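Local coordinates for protein walker-type atpase (Pyrococcus abyssi, PDB 2QEN) that is of unknown function but, as a Walker-type P-loop ATPase, binds ADP and magnesium and probably hydrolyses ATP, at residues Ile58-Arg63 / Val132-Ala137; Gly70-Glu75 / Gln138-Tyr143. The protein carries 1 engineered substitution. All blocks are in the same frame, centred on the assembly; numbering follows the deposited sequence.

Contact 1 (Ile58-Arg63 / Val132-Ala137)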
ATOM      1  N   ILE A  58       7.726  11.837   8.113  1.00 29.66           N
ATOM      2  CA  ILE A  58       7.066  10.861   8.973  1.00 29.32           C
ATOM      3  C   ILE A  58       6.084   9.992   8.187  1.00 29.06           C
ATOM      4  O   ILE A  58       5.485  10.433   7.197  1.00 29.14           O
ATOM      5  CB  ILE A  58       6.335  11.530  10.179  1.00 29.42           C
ATOM      6  CG1 ILE A  58       5.412  12.657   9.700  1.00 28.83           C
ATOM      7  CG2 ILE A  58       7.348  11.998  11.207  1.00 28.30           C
ATOM      8  CD1 ILE A  58       4.720  13.418  10.832  1.00 29.72           C
ATOM      9  N   LEU A  59       5.943   8.748   8.626  1.00 28.79           N
ATOM     10  CA  LEU A  59       5.032   7.803   7.990  1.00 28.56           C
ATOM     11  C   LEU A  59       3.930   7.443   8.982  1.00 28.09           C
ATOM     12  O   LEU A  59       4.199   6.905  10.066  1.00 26.96           O
ATOM     13  CB  LEU A  59       5.791   6.550   7.490  1.00 28.60           C
ATOM     14  CG  LEU A  59       5.056   5.419   6.745  1.00 28.95           C
ATOM     15  CD1 LEU A  59       4.178   5.995   5.682  1.00 30.32           C
ATOM     16  CD2 LEU A  59       6.046   4.427   6.079  1.00 29.22           C
ATOM     17  N   ILE A  60       2.693   7.762   8.604  1.00 27.98           N
ATOM     18  CA  ILE A  60       1.519   7.416   9.404  1.00 27.90           C
ATOM     19  C   ILE A  60       0.782   6.234   8.773  1.00 27.72           C
ATOM     20  O   ILE A  60       0.293   6.333   7.654  1.00 27.48           O
ATOM     21  CB  ILE A  60       0.569   8.617   9.554  1.00 28.45           C
ATOM     22  CG1 ILE A  60       1.303   9.781  10.235  1.00 29.62           C
ATOM     23  CG2 ILE A  60      -0.682   8.235  10.382  1.00 28.07           C
ATOM     24  CD1 ILE A  60       0.896  11.114   9.733  1.00 33.64           C
ATOM     25  N   ASP A  61       0.712   5.125   9.510  1.00 27.65           N
ATOM     26  CA  ASP A  61       0.007   3.916   9.087  1.00 27.81           C
ATOM     27  C   ASP A  61      -1.498   4.050   9.385  1.00 27.74           C
ATOM     28  O   ASP A  61      -1.950   3.840  10.517  1.00 26.59           O
ATOM     29  CB  ASP A  61       0.596   2.676   9.782  1.00 27.98           C
ATOM     30  CG  ASP A  61       0.149   1.359   9.126  1.00 30.50           C
ATOM     31  OD1 ASP A  61      -0.976   1.293   8.574  1.00 33.09           O
ATOM     32  OD2 ASP A  61       0.928   0.381   9.160  1.00 33.24           O
ATOM     33  N   CYS A  62      -2.247   4.414   8.342  1.00 27.73           N
ATOM     34  CA  CYS A  62      -3.686   4.658   8.421  1.00 27.93           C
ATOM     35  C   CYS A  62      -4.494   3.382   8.659  1.00 28.20           C
ATOM     36  O   CYS A  62      -5.545   3.424   9.306  1.00 27.95           O
ATOM     37  CB  CYS A  62      -4.168   5.371   7.153  1.00 27.50           C
ATOM     38  SG  CYS A  62      -3.342   6.965   6.882  1.00 28.82           S
ATOM     39  N   ARG A  63      -4.009   2.252   8.142  1.00 28.77           N
ATOM     40  CA  ARG A  63      -4.664   0.973   8.392  1.00 30.11           C
ATOM     41  C   ARG A  63      -4.572   0.574   9.875  1.00 30.38           C
ATOM     42  O   ARG A  63      -5.581   0.192  10.484  1.00 30.68           O
ATOM     43  CB  ARG A  63      -4.103  -0.124   7.469  1.00 30.36           C
ATOM     44  CG  ARG A  63      -4.656  -1.517   7.768  1.00 32.74           C
ATOM     45  CD  ARG A  63      -4.960  -2.248   6.486  1.00 37.37           C
ATOM     46  NE  ARG A  63      -5.028  -3.703   6.630  1.00 42.13           N
ATOM     47  CZ  ARG A  63      -6.083  -4.390   7.073  1.00 41.62           C
ATOM     48  NH1 ARG A  63      -7.190  -3.771   7.478  1.00 40.39           N
ATOM     49  NH2 ARG A  63      -6.009  -5.713   7.131  1.00 40.70           N
ATOM     50  N   VAL A 132       5.166  14.524   5.013  1.00 30.13           N
ATOM     51  CA  VAL A 132       4.190  13.769   5.796  1.00 29.63           C
ATOM     52  C   VAL A 132       3.588  12.726   4.883  1.00 29.40           C
ATOM     53  O   VAL A 132       2.986  13.062   3.873  1.00 29.09           O
ATOM     54  CB  VAL A 132       3.058  14.657   6.390  1.00 29.94           C
ATOM     55  CG1 VAL A 132       2.087  13.796   7.236  1.00 28.51           C
ATOM     56  CG2 VAL A 132       3.643  15.770   7.221  1.00 30.25           C
ATOM     57  N   ALA A 133       3.793  11.455   5.224  1.00 30.08           N
ATOM     58  CA  ALA A 133       3.271  10.342   4.428  1.00 30.06           C
ATOM     59  C   ALA A 133       2.178   9.561   5.152  1.00 29.78           C
ATOM     60  O   ALA A 133       2.324   9.177   6.309  1.00 29.32           O
ATOM     61  CB  ALA A 133       4.388   9.421   3.999  1.00 30.16           C
ATOM     62  N   PHE A 134       1.076   9.353   4.448  1.00 29.56           N
ATOM     63  CA  PHE A 134      -0.038   8.565   4.940  1.00 29.40           C
ATOM     64  C   PHE A 134      -0.070   7.229   4.182  1.00 29.15           C
ATOM     65  O   PHE A 134      -0.371   7.176   2.991  1.00 28.23           O
ATOM     66  CB  PHE A 134      -1.352   9.340   4.766  1.00 29.41           C
ATOM     67  CG  PHE A 134      -1.456  10.584   5.624  1.00 31.47           C
ATOM     68  CD1 PHE A 134      -0.976  11.811   5.164  1.00 32.06           C
ATOM     69  CD2 PHE A 134      -2.042  10.530   6.887  1.00 33.59           C
ATOM     70  CE1 PHE A 134      -1.066  12.959   5.940  1.00 32.45           C
ATOM     71  CE2 PHE A 134      -2.147  11.692   7.689  1.00 34.06           C
ATOM     72  CZ  PHE A 134      -1.659  12.904   7.212  1.00 33.12           C
ATOM     73  N   ASP A 135       0.257   6.153   4.883  1.00 29.37           N
ATOM     74  CA  ASP A 135       0.282   4.832   4.276  1.00 29.77           C
ATOM     75  C   ASP A 135      -1.109   4.243   4.295  1.00 29.34           C
ATOM     76  O   ASP A 135      -1.733   4.166   5.350  1.00 29.60           O
ATOM     77  CB  ASP A 135       1.264   3.911   5.015  1.00 30.39           C
ATOM     78  CG  ASP A 135       1.995   2.959   4.072  1.00 32.74           C
ATOM     79  OD1 ASP A 135       1.644   2.883   2.850  1.00 33.22           O
ATOM     80  OD2 ASP A 135       2.945   2.302   4.553  1.00 35.72           O
ATOM     81  N   GLU A 136      -1.596   3.856   3.115  1.00 29.19           N
ATOM     82  CA  GLU A 136      -2.961   3.339   2.929  1.00 28.38           C
ATOM     83  C   GLU A 136      -3.990   4.387   3.359  1.00 27.40           C
ATOM     84  O   GLU A 136      -4.898   4.122   4.171  1.00 27.25           O
ATOM     85  CB  GLU A 136      -3.175   1.992   3.652  1.00 28.83           C
ATOM     86  CG  GLU A 136      -2.207   0.848   3.275  1.00 29.67           C
ATOM     87  CD  GLU A 136      -2.362   0.311   1.850  1.00 31.79           C
ATOM     88  OE1 GLU A 136      -3.388   0.587   1.187  1.00 33.25           O
ATOM     89  OE2 GLU A 136      -1.440  -0.409   1.385  1.00 32.72           O
ATOM     90  N   ALA A 137      -3.861   5.561   2.750  1.00 26.24           N
ATOM     91  CA  ALA A 137      -4.630   6.749   3.094  1.00 25.37           C
ATOM     92  C   ALA A 137      -6.134   6.636   2.792  1.00 25.14           C
ATOM     93  O   ALA A 137      -6.933   7.458   3.253  1.00 24.34           O
ATOM     94  CB  ALA A 137      -4.019   7.971   2.399  1.00 24.81           C
TER
HETATM   95  O   HOH W   1       3.219   1.947   7.227  1.00 43.99           O
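Strands 58-61 and 132-135 run side by side in parallel, 4.6 Å apart at their closest axis approach, with 58-61 at the border of the five-stranded sheet. Three hydrogen bonds pair them, from Ala133 N to Ile58 O, from Ile60 N to Ala133 O (2.7 Å, almost straight at 177°) and from Asp135 N to Ile60 O. The ladder runs one step past the strand, where Cys62 N, on the first turn of helix 62-67, reaches Asp135 O at 3.0 Å.

Packing is close on the face of Ile60 and Phe134, which is buried. These side chains lie alongside each other and point the same way, and Ile60 CD1 makes an off-centre CH-pi contact with the Phe134 ring, 4.2 Å from its centroid. The same methyl touches Val132 CG1. Cys62, with SG anti to its carbonyl carbon (chi1 -59°), sets SG at the ring edge, 3.8 Å from Phe134 CD2. Phe155 meets the ring edge-to-face. An alanine in place of Phe134 would probably leave Ile60 CD1 and the Cys62 sulfur without their aromatic partner and loosen this face.

The reverse face is apolar at first, Leu59 CD1 resting on Asp135 CB at 3.6 Å with Leu48 of helix 44-54 nearby, but turns polar and wetter at the strand ends. There a water donates to Asp135 OD2 at 2.7 Å and weakly to Asp61 OD2, bridging two carboxylates. Asp61 OD1 caps Glu64 N. Thr170 and Ser45 hold the two oxygens of Asp135, while Ser172 takes OE2 of Glu136. This is consistent with a Walker B strand: Asp135 and Glu136 are magnesium-binding residues, although the ion here lies about 4 Å from the Glu136 side chain and is not coordinated by it, and the close-set acidic groups would probably favour a cation nearby.

Contact 2 (Gly70-Glu75 / Gln138-Tyr143)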
ATOM      1  N   GLY A  70     -12.325   0.432  13.996  1.00 31.71           N
ATOM      2  CA  GLY A  70     -12.939   0.619  12.680  1.00 30.94           C
ATOM      3  C   GLY A  70     -13.269   2.081  12.421  1.00 30.61           C
ATOM      4  O   GLY A  70     -14.231   2.395  11.713  1.00 30.85           O
ATOM      5  N   HIS A  71     -12.451   2.970  12.987  1.00 29.77           N
ATOM      6  CA  HIS A  71     -12.747   4.399  13.067  1.00 29.19           C
ATOM      7  C   HIS A  71     -11.500   5.126  13.558  1.00 28.64           C
ATOM      8  O   HIS A  71     -10.711   4.544  14.306  1.00 28.54           O
ATOM      9  CB  HIS A  71     -13.917   4.633  14.039  1.00 29.37           C
ATOM     10  CG  HIS A  71     -14.354   6.061  14.135  1.00 29.59           C
ATOM     11  ND1 HIS A  71     -14.211   6.804  15.286  1.00 30.22           N
ATOM     12  CD2 HIS A  71     -14.916   6.887  13.220  1.00 29.48           C
ATOM     13  CE1 HIS A  71     -14.663   8.028  15.075  1.00 30.32           C
ATOM     14  NE2 HIS A  71     -15.098   8.103  13.830  1.00 30.23           N
ATOM     15  N   ILE A  72     -11.317   6.378  13.127  1.00 27.62           N
ATOM     16  CA  ILE A  72     -10.196   7.220  13.576  1.00 27.01           C
ATOM     17  C   ILE A  72     -10.697   8.584  14.051  1.00 27.03           C
ATOM     18  O   ILE A  72     -11.434   9.273  13.335  1.00 26.63           O
ATOM     19  CB  ILE A  72      -9.123   7.458  12.448  1.00 26.90           C
ATOM     20  CG1 ILE A  72      -8.674   6.136  11.799  1.00 26.91           C
ATOM     21  CG2 ILE A  72      -7.928   8.231  12.998  1.00 25.99           C
ATOM     22  CD1 ILE A  72      -8.169   6.270  10.363  1.00 27.01           C
ATOM     23  N   THR A  73     -10.282   8.982  15.251  1.00 26.92           N
ATOM     24  CA  THR A  73     -10.623  10.305  15.780  1.00 26.75           C
ATOM     25  C   THR A  73      -9.452  11.261  15.591  1.00 27.12           C
ATOM     26  O   THR A  73      -8.324  10.820  15.348  1.00 26.62           O
ATOM     27  CB  THR A  73     -10.977  10.265  17.283  1.00 26.47           C
ATOM     28  OG1 THR A  73      -9.806   9.957  18.049  1.00 25.50           O
ATOM     29  CG2 THR A  73     -12.074   9.237  17.566  1.00 26.61           C
ATOM     30  N   ARG A  74      -9.743  12.561  15.701  1.00 27.56           N
ATOM     31  CA  ARG A  74      -8.745  13.632  15.712  1.00 28.44           C
ATOM     32  C   ARG A  74      -7.657  13.408  16.770  1.00 28.55           C
ATOM     33  O   ARG A  74      -6.466  13.477  16.469  1.00 28.98           O
ATOM     34  CB  ARG A  74      -9.442  14.979  15.944  1.00 28.46           C
ATOM     35  CG  ARG A  74      -8.539  16.219  15.839  1.00 29.72           C
ATOM     36  CD  ARG A  74      -9.273  17.513  16.259  1.00 29.06           C
ATOM     37  NE  ARG A  74      -9.930  17.417  17.570  1.00 31.48           N
ATOM     38  CZ  ARG A  74      -9.346  17.679  18.742  1.00 33.42           C
ATOM     39  NH1 ARG A  74      -8.070  18.046  18.798  1.00 33.78           N
ATOM     40  NH2 ARG A  74     -10.037  17.569  19.870  1.00 32.90           N
ATOM     41  N   GLU A  75      -8.065  13.120  17.999  1.00 28.74           N
ATOM     42  CA  GLU A  75      -7.121  12.895  19.089  1.00 28.90           C
ATOM     43  C   GLU A  75      -6.136  11.753  18.811  1.00 28.80           C
ATOM     44  O   GLU A  75      -4.944  11.882  19.082  1.00 29.19           O
ATOM     45  CB  GLU A  75      -7.864  12.659  20.400  1.00 28.96           C
ATOM     46  CG  GLU A  75      -6.949  12.392  21.574  1.00 30.10           C
ATOM     47  CD  GLU A  75      -7.666  12.418  22.903  1.00 32.44           C
ATOM     48  OE1 GLU A  75      -8.820  12.904  22.953  1.00 34.72           O
ATOM     49  OE2 GLU A  75      -7.070  11.959  23.904  1.00 31.90           O
ATOM     50  N   GLN A 138      -6.531   5.607   2.045  1.00 25.21           N
ATOM     51  CA  GLN A 138      -7.957   5.381   1.785  1.00 25.34           C
ATOM     52  C   GLN A 138      -8.727   5.067   3.077  1.00 26.01           C
ATOM     53  O   GLN A 138      -9.953   5.236   3.127  1.00 26.54           O
ATOM     54  CB  GLN A 138      -8.187   4.298   0.709  1.00 25.13           C
ATOM     55  CG  GLN A 138      -7.879   2.871   1.140  1.00 24.43           C
ATOM     56  CD  GLN A 138      -6.423   2.475   0.922  1.00 23.89           C
ATOM     57  OE1 GLN A 138      -5.575   3.307   0.608  1.00 23.90           O
ATOM     58  NE2 GLN A 138      -6.137   1.193   1.087  1.00 22.53           N
ATOM     59  N   TYR A 139      -8.015   4.620   4.116  1.00 25.92           N
ATOM     60  CA  TYR A 139      -8.648   4.371   5.410  1.00 26.37           C
ATOM     61  C   TYR A 139      -9.002   5.647   6.168  1.00 26.21           C
ATOM     62  O   TYR A 139      -9.671   5.594   7.193  1.00 26.06           O
ATOM     63  CB  TYR A 139      -7.796   3.454   6.288  1.00 27.38           C
ATOM     64  CG  TYR A 139      -7.782   2.013   5.821  1.00 27.43           C
ATOM     65  CD1 TYR A 139      -8.782   1.132   6.199  1.00 28.85           C
ATOM     66  CD2 TYR A 139      -6.761   1.542   5.003  1.00 29.22           C
ATOM     67  CE1 TYR A 139      -8.776  -0.207   5.769  1.00 29.83           C
ATOM     68  CE2 TYR A 139      -6.736   0.210   4.568  1.00 30.37           C
ATOM     69  CZ  TYR A 139      -7.744  -0.656   4.962  1.00 28.82           C
ATOM     70  OH  TYR A 139      -7.738  -1.958   4.525  1.00 30.98           O
ATOM     71  N   LEU A 140      -8.567   6.787   5.656  1.00 26.28           N
ATOM     72  CA  LEU A 140      -8.895   8.071   6.274  1.00 27.18           C
ATOM     73  C   LEU A 140     -10.353   8.451   6.026  1.00 26.86           C
ATOM     74  O   LEU A 140     -10.858   9.388   6.642  1.00 27.80           O
ATOM     75  CB  LEU A 140      -7.936   9.179   5.809  1.00 26.70           C
ATOM     76  CG  LEU A 140      -6.456   8.996   6.207  1.00 28.27           C
ATOM     77  CD1 LEU A 140      -5.556  10.100   5.581  1.00 27.45           C
ATOM     78  CD2 LEU A 140      -6.249   8.913   7.745  1.00 28.07           C
ATOM     79  N   ARG A 141     -11.028   7.705   5.151  1.00 26.79           N
ATOM     80  CA  ARG A 141     -12.473   7.852   4.955  1.00 26.71           C
ATOM     81  C   ARG A 141     -13.237   7.412   6.205  1.00 26.75           C
ATOM     82  O   ARG A 141     -14.406   7.748   6.375  1.00 26.96           O
ATOM     83  CB  ARG A 141     -12.957   7.112   3.690  1.00 26.67           C
ATOM     84  CG  ARG A 141     -13.043   5.589   3.767  1.00 26.03           C
ATOM     85  CD  ARG A 141     -13.402   5.017   2.398  1.00 26.58           C
ATOM     86  NE  ARG A 141     -13.724   3.583   2.403  1.00 25.54           N
ATOM     87  CZ  ARG A 141     -12.823   2.596   2.393  1.00 27.07           C
ATOM     88  NH1 ARG A 141     -11.519   2.873   2.405  1.00 25.63           N
ATOM     89  NH2 ARG A 141     -13.223   1.320   2.380  1.00 25.18           N
ATOM     90  N   PHE A 142     -12.549   6.691   7.087  1.00 27.06           N
ATOM     91  CA  PHE A 142     -13.113   6.264   8.373  1.00 27.96           C
ATOM     92  C   PHE A 142     -12.704   7.208   9.525  1.00 28.44           C
ATOM     93  O   PHE A 142     -12.857   6.882  10.705  1.00 28.39           O
ATOM     94  CB  PHE A 142     -12.714   4.823   8.676  1.00 27.23           C
ATOM     95  CG  PHE A 142     -13.233   3.828   7.672  1.00 28.06           C
ATOM     96  CD1 PHE A 142     -14.591   3.482   7.642  1.00 28.32           C
ATOM     97  CD2 PHE A 142     -12.371   3.226   6.767  1.00 28.10           C
ATOM     98  CE1 PHE A 142     -15.081   2.553   6.713  1.00 28.31           C
ATOM     99  CE2 PHE A 142     -12.841   2.285   5.841  1.00 30.06           C
ATOM    100  CZ  PHE A 142     -14.210   1.951   5.812  1.00 28.56           C
ATOM    101  N   TYR A 143     -12.176   8.371   9.157  1.00 28.98           N
ATOM    102  CA  TYR A 143     -11.866   9.431  10.105  1.00 29.68           C
ATOM    103  C   TYR A 143     -13.102  10.302  10.359  1.00 30.28           C
ATOM    104  O   TYR A 143     -13.803  10.687   9.413  1.00 30.25           O
ATOM    105  CB  TYR A 143     -10.724  10.282   9.556  1.00 29.56           C
ATOM    106  CG  TYR A 143     -10.354  11.468  10.404  1.00 30.34           C
ATOM    107  CD1 TYR A 143     -11.044  12.683  10.291  1.00 30.11           C
ATOM    108  CD2 TYR A 143      -9.300  11.389  11.308  1.00 30.14           C
ATOM    109  CE1 TYR A 143     -10.697  13.780  11.075  1.00 30.63           C
ATOM    110  CE2 TYR A 143      -8.941  12.476  12.086  1.00 30.27           C
ATOM    111  CZ  TYR A 143      -9.639  13.665  11.967  1.00 30.32           C
ATOM    112  OH  TYR A 143      -9.264  14.732  12.747  1.00 31.39           O
TER
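Ile72 carries the meeting of the loop before helix 74-84 with the turn that follows the 3-10 segment 138-141. Its amide N donates to Phe142 O at 2.9 Å from above the carbonyl plane, 34° out of it. The side chain, CG1 anti to the carbonyl carbon, sends CD1 to Tyr139 O (3.6 Å) and against Leu140 CD2, while CG2 meets Tyr143 CD2 at 3.8 Å, the two side chains crossing at about a right angle.

Tyr143 has CG anti to its backbone N (chi1 177°), which carries the ring along residues 72-74 until OH abuts Arg74 CB at 3.2 Å. Arg74, bent at chi3, places its guanidinium at Arg109 O. His71, also with CG anti to N, brings CD2 within 3.3 Å of Phe142 O, while NE2 hydrogen-bonds Gly144 O. Within 138-143, the extended chain of Arg141 lets NH1 donate to Gln138 O, and Phe142 CE2 lies over the centre of the guanidinium, 3.4 Å above its plane.

Ile72 and Tyr143 form a single isolated backbone bridge, linking two connections of a P-loop NTPase alpha/beta fold, one of them the loop that leaves the probable Walker B strand.

Overall arrangement
Contact 1 is buried in the parallel sheet, its centre about 10 Å from the centre of the chain, whereas contact 2, about 17 Å out, is only partly buried and joins loops. Both tie the chain around helix 62-67 to the chain running on from the probable Walker B strand, so the second continues the first beyond the sheet. They touch directly where Cys62 and Phe134 pack on Leu140, and Arg63 on Tyr139. A regular ladder of backbone bonds, aromatic packing and magnesium-site carboxylates mark contact 1; contact 2 has one cross-segment hydrogen bond, with Ile72 packed on Tyr143 and other side chains resting on backbone, and no metal-binding residue of its own.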